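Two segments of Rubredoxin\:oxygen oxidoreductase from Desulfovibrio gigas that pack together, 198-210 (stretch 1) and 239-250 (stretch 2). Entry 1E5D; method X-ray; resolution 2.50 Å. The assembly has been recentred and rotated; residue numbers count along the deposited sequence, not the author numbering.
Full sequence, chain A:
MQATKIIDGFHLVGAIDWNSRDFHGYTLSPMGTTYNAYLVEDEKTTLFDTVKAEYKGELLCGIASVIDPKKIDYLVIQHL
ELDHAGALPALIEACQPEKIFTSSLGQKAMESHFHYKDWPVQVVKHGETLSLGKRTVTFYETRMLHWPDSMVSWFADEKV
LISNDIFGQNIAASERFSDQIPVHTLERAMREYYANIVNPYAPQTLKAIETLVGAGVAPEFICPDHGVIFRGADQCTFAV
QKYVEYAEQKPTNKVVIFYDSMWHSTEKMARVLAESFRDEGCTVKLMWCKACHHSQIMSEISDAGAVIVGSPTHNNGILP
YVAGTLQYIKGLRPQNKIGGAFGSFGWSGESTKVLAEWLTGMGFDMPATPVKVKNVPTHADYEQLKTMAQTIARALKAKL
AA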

# COMPACT_ATOMS: atom_id res chain seq x y z
N VAL A 198 -10.88 -0.32 17.06
CA VAL A 198 -11.22 0.43 18.26
C VAL A 198 -10.03 1.17 18.85
O VAL A 198 -10.22 2.13 19.61
CB VAL A 198 -11.80 -0.49 19.35
CG1 VAL A 198 -12.32 0.32 20.52
CG2 VAL A 198 -12.92 -1.36 18.79
N ASN A 199 -8.80 0.77 18.54
CA ASN A 199 -7.61 1.31 19.17
C ASN A 199 -7.54 2.82 19.27
O ASN A 199 -7.19 3.36 20.33
CB ASN A 199 -6.35 0.84 18.41
CG ASN A 199 -5.20 0.78 19.40
OD1 ASN A 199 -5.07 -0.19 20.14
ND2 ASN A 199 -4.38 1.83 19.39
N PRO A 200 -7.85 3.59 18.24
CA PRO A 200 -7.76 5.05 18.41
C PRO A 200 -8.69 5.57 19.50
O PRO A 200 -8.48 6.68 19.99
CB PRO A 200 -8.20 5.60 17.05
CG PRO A 200 -8.95 4.48 16.42
CD PRO A 200 -8.26 3.22 16.88
N TYR A 201 -9.70 4.80 19.90
CA TYR A 201 -10.63 5.21 20.95
C TYR A 201 -10.42 4.44 22.23
O TYR A 201 -11.34 4.06 22.95
CB TYR A 201 -12.08 5.06 20.45
CG TYR A 201 -12.21 5.60 19.04
CD1 TYR A 201 -12.25 6.97 18.82
CD2 TYR A 201 -12.29 4.74 17.95
CE1 TYR A 201 -12.37 7.48 17.54
CE2 TYR A 201 -12.40 5.25 16.67
CZ TYR A 201 -12.44 6.61 16.48
OH TYR A 201 -12.56 7.11 15.20
N ALA A 202 -9.15 4.19 22.53
CA ALA A 202 -8.75 3.60 23.80
C ALA A 202 -9.36 4.36 24.98
O ALA A 202 -9.99 3.73 25.84
CB ALA A 202 -7.23 3.55 23.87
N PRO A 203 -9.22 5.68 25.09
CA PRO A 203 -9.79 6.38 26.25
C PRO A 203 -11.29 6.15 26.38
O PRO A 203 -11.79 5.85 27.46
CB PRO A 203 -9.53 7.86 25.98
CG PRO A 203 -8.52 7.92 24.89
CD PRO A 203 -8.54 6.60 24.18
N GLN A 204 -12.02 6.30 25.27
CA GLN A 204 -13.47 6.09 25.37
C GLN A 204 -13.73 4.66 25.82
O GLN A 204 -14.66 4.39 26.56
CB GLN A 204 -14.18 6.37 24.05
CG GLN A 204 -14.24 7.84 23.70
CD GLN A 204 -12.96 8.37 23.09
OE1 GLN A 204 -11.87 7.85 23.32
NE2 GLN A 204 -13.06 9.42 22.29
N THR A 205 -12.84 3.78 25.36
CA THR A 205 -12.95 2.38 25.71
C THR A 205 -12.99 2.25 27.23
O THR A 205 -13.86 1.62 27.82
CB THR A 205 -11.78 1.55 25.16
OG1 THR A 205 -11.83 1.53 23.72
CG2 THR A 205 -11.88 0.11 25.63
N LEU A 206 -12.00 2.90 27.84
CA LEU A 206 -11.88 2.84 29.30
C LEU A 206 -13.04 3.54 29.99
O LEU A 206 -13.62 3.00 30.94
CB LEU A 206 -10.53 3.44 29.72
CG LEU A 206 -9.32 2.63 29.27
CD1 LEU A 206 -8.05 3.41 29.58
CD2 LEU A 206 -9.28 1.26 29.91
N LYS A 207 -13.40 4.72 29.53
CA LYS A 207 -14.52 5.45 30.13
C LYS A 207 -15.79 4.61 30.10
O LYS A 207 -16.44 4.36 31.11
CB LYS A 207 -14.71 6.78 29.41
CG LYS A 207 -14.87 7.97 30.35
CD LYS A 207 -13.56 8.70 30.58
CE LYS A 207 -13.53 10.04 29.87
NZ LYS A 207 -12.62 11.02 30.53
N ALA A 208 -16.17 4.17 28.90
CA ALA A 208 -17.40 3.41 28.72
C ALA A 208 -17.42 2.20 29.63
O ALA A 208 -18.42 1.79 30.20
CB ALA A 208 -17.56 3.00 27.27
N ILE A 209 -16.26 1.57 29.77
CA ILE A 209 -16.26 0.37 30.61
C ILE A 209 -16.43 0.79 32.06
O ILE A 209 -17.05 0.12 32.88
CB ILE A 209 -14.96 -0.42 30.41
CG1 ILE A 209 -15.01 -1.35 29.20
CG2 ILE A 209 -14.59 -1.17 31.68
CD1 ILE A 209 -13.69 -2.01 28.86
N GLU A 210 -15.87 1.95 32.40
CA GLU A 210 -16.06 2.50 33.73
C GLU A 210 -17.53 2.72 34.01
O GLU A 210 -18.06 2.31 35.04
CB GLU A 210 -15.32 3.82 33.86
CG GLU A 210 -14.86 4.19 35.26
CD GLU A 210 -14.21 5.57 35.26
OE1 GLU A 210 -14.95 6.55 35.04
OE2 GLU A 210 -12.99 5.66 35.47
N ALA A 239 -13.73 -10.94 28.59
CA ALA A 239 -13.88 -9.95 27.53
C ALA A 239 -13.54 -8.54 28.01
O ALA A 239 -12.77 -7.81 27.39
CB ALA A 239 -15.29 -9.95 26.96
N VAL A 240 -14.15 -8.16 29.13
CA VAL A 240 -13.99 -6.81 29.65
C VAL A 240 -12.60 -6.58 30.22
O VAL A 240 -12.04 -5.50 30.06
CB VAL A 240 -15.04 -6.51 30.75
CG1 VAL A 240 -14.68 -5.24 31.50
CG2 VAL A 240 -16.41 -6.42 30.12
N GLN A 241 -12.06 -7.61 30.87
CA GLN A 241 -10.68 -7.58 31.31
C GLN A 241 -9.77 -7.13 30.16
O GLN A 241 -9.07 -6.13 30.21
CB GLN A 241 -10.25 -8.96 31.78
CG GLN A 241 -10.03 -9.18 33.26
CD GLN A 241 -9.38 -10.53 33.52
OE1 GLN A 241 -8.69 -11.09 32.66
NE2 GLN A 241 -9.60 -11.06 34.72
N LYS A 242 -9.84 -7.93 29.11
CA LYS A 242 -9.06 -7.77 27.89
C LYS A 242 -9.21 -6.40 27.26
O LYS A 242 -8.20 -5.79 26.90
CB LYS A 242 -9.47 -8.88 26.92
CG LYS A 242 -8.77 -10.19 27.27
CD LYS A 242 -7.34 -10.17 26.72
CE LYS A 242 -6.36 -10.78 27.71
NZ LYS A 242 -4.98 -10.86 27.16
N TYR A 243 -10.44 -5.91 27.13
CA TYR A 243 -10.64 -4.61 26.50
C TYR A 243 -9.88 -3.53 27.26
O TYR A 243 -9.27 -2.64 26.66
CB TYR A 243 -12.13 -4.25 26.38
CG TYR A 243 -12.59 -4.51 24.96
CD1 TYR A 243 -12.25 -5.73 24.39
CD2 TYR A 243 -13.31 -3.59 24.21
CE1 TYR A 243 -12.64 -6.03 23.10
CE2 TYR A 243 -13.69 -3.89 22.92
CZ TYR A 243 -13.35 -5.11 22.36
OH TYR A 243 -13.72 -5.44 21.07
N VAL A 244 -9.94 -3.64 28.59
CA VAL A 244 -9.19 -2.72 29.43
C VAL A 244 -7.70 -2.84 29.13
O VAL A 244 -7.00 -1.87 28.90
CB VAL A 244 -9.45 -2.99 30.92
CG1 VAL A 244 -8.53 -2.15 31.79
CG2 VAL A 244 -10.91 -2.74 31.27
N GLU A 245 -7.21 -4.07 29.12
CA GLU A 245 -5.83 -4.34 28.73
C GLU A 245 -5.53 -3.83 27.33
O GLU A 245 -4.50 -3.20 27.08
CB GLU A 245 -5.58 -5.84 28.81
CG GLU A 245 -4.18 -6.30 28.44
CD GLU A 245 -4.05 -7.81 28.61
OE1 GLU A 245 -4.82 -8.36 29.43
OE2 GLU A 245 -3.19 -8.42 27.94
N TYR A 246 -6.42 -4.12 26.37
CA TYR A 246 -6.18 -3.61 25.02
C TYR A 246 -6.08 -2.09 25.04
O TYR A 246 -5.17 -1.53 24.43
CB TYR A 246 -7.26 -4.04 24.03
CG TYR A 246 -7.38 -5.54 23.86
CD1 TYR A 246 -6.27 -6.34 24.12
CD2 TYR A 246 -8.56 -6.15 23.47
CE1 TYR A 246 -6.33 -7.72 23.98
CE2 TYR A 246 -8.62 -7.53 23.34
CZ TYR A 246 -7.51 -8.30 23.59
OH TYR A 246 -7.54 -9.67 23.47
N ALA A 247 -7.00 -1.42 25.73
CA ALA A 247 -7.02 0.04 25.71
C ALA A 247 -5.83 0.63 26.45
O ALA A 247 -5.42 1.76 26.16
CB ALA A 247 -8.31 0.57 26.30
N GLU A 248 -5.28 -0.11 27.41
CA GLU A 248 -4.19 0.43 28.23
C GLU A 248 -2.87 0.41 27.47
O GLU A 248 -2.03 1.28 27.72
CB GLU A 248 -4.09 -0.30 29.57
CG GLU A 248 -4.67 0.50 30.73
CD GLU A 248 -5.02 -0.29 31.96
OE1 GLU A 248 -4.68 -1.48 32.07
OE2 GLU A 248 -5.66 0.30 32.87
N GLN A 249 -2.68 -0.54 26.57
CA GLN A 249 -1.52 -0.50 25.68
C GLN A 249 -0.21 -0.41 26.45
O GLN A 249 0.70 0.37 26.19
CB GLN A 249 -1.69 0.69 24.72
CG GLN A 249 -2.75 0.42 23.65
CD GLN A 249 -3.04 1.65 22.81
OE1 GLN A 249 -2.30 1.95 21.87
NE2 GLN A 249 -4.10 2.39 23.13
N LYS A 250 -0.13 -1.26 27.47
CA LYS A 250 1.11 -1.26 28.25
C LYS A 250 2.19 -1.99 27.45
O LYS A 250 1.94 -3.02 26.82
CB LYS A 250 0.88 -1.92 29.61
CG LYS A 250 0.52 -0.97 30.74
CD LYS A 250 0.08 0.38 30.20
CE LYS A 250 1.11 1.47 30.50
NZ LYS A 250 0.56 2.84 30.30
O HOH W 1 -5.06 4.29 21.14
O HOH W 2 -4.10 -2.34 21.88

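Two segments of the rubredoxin:oxygen oxidoreductase chain pack as nearly antiparallel helices, 202-210 against 239-248, with 148° between their N-to-C directions and axes that approach to 8.7 Å. The contact buries 513 Å², both sides summed, and it is tightest at the start of the first helix, where the CA atoms of Ala202 and Ala247 lie 4.4 Å apart. Small side chains permit this approach: both CA-to-CB bonds point toward the opposing stretch, Ala202 CB meets Ala247 CB at 4.0 Å, and Ala202 CB sits 3.4 Å from the backbone Ala247 O. The backbones then diverge, to 6.2 Å between Leu206 CA and Val244 CA and 7.6 Å between Ile209 CA and Val240 CA, and larger side chains fill the widening gap.

Leu206 (m, t) leaves its backbone sideways, yet its end comes nearer to the second helix: CG lies 3.8 Å from Ala247 CB, and CD2 reaches Val244 CG1 at 4.0 Å. Ile209 points toward the partner helix, and its m, t conformation extends CD1 into a site lined by Tyr243 CB at 3.7 Å, Val244 CG2 at 3.8 Å and the backbone Val240 O at 4.0 Å. Its other branch is also in use, with Ile209 CG2 4.1 Å from Val240 CG1. Val240 and Val244 are both t at chi1 and leave their backbone sideways, offering methyl groups to these longer residues.

Thr205, with chi1 at -66° (m), serves two environments. Its OG1 turns back along its own helix and donates a 2.7 Å hydrogen bond to Tyr201 O, the carbonyl of the N-cap residue, which also accepts from Thr205 N at 2.9 Å. The same rotamer directs the methyl across the contact, where Thr205 CG2 lies 3.7 Å from Ala247 CB and 4.2 Å from Tyr243 CD2, approaching the tyrosine ring obliquely. Tyr243 itself has an off-well chi1 of -101°; Tyr243 CB packs against Ile209 CD1, while its hydroxyl is hydrogen-bonded elsewhere in the structure.

Polar contacts gather at the end where the second helix stops. Gln249 leaves helical geometry with positive phi (55°), and its CA-to-CB bond points toward the first stretch. Its m, t side chain reaches Asn199, whose t rotamer brings its own end nearer although CB leaves sideways. Asn199 ND2 donates to Gln249 OE1 at 3.2 Å with an angle of 164°, the one direct hydrogen bond between the stretches. The other end of the Gln249 amide, NE2, makes a weak 3.4 Å bond to Ala247 O and donates to water 1 at 2.9 Å; that water in turn donates to Asn199 O at 2.5 Å, so direct and water-mediated links join the same two residues. Water 2 lies 2.9 Å from both Asn199 OD1 and Tyr246 O, which are 4.5 Å from each other.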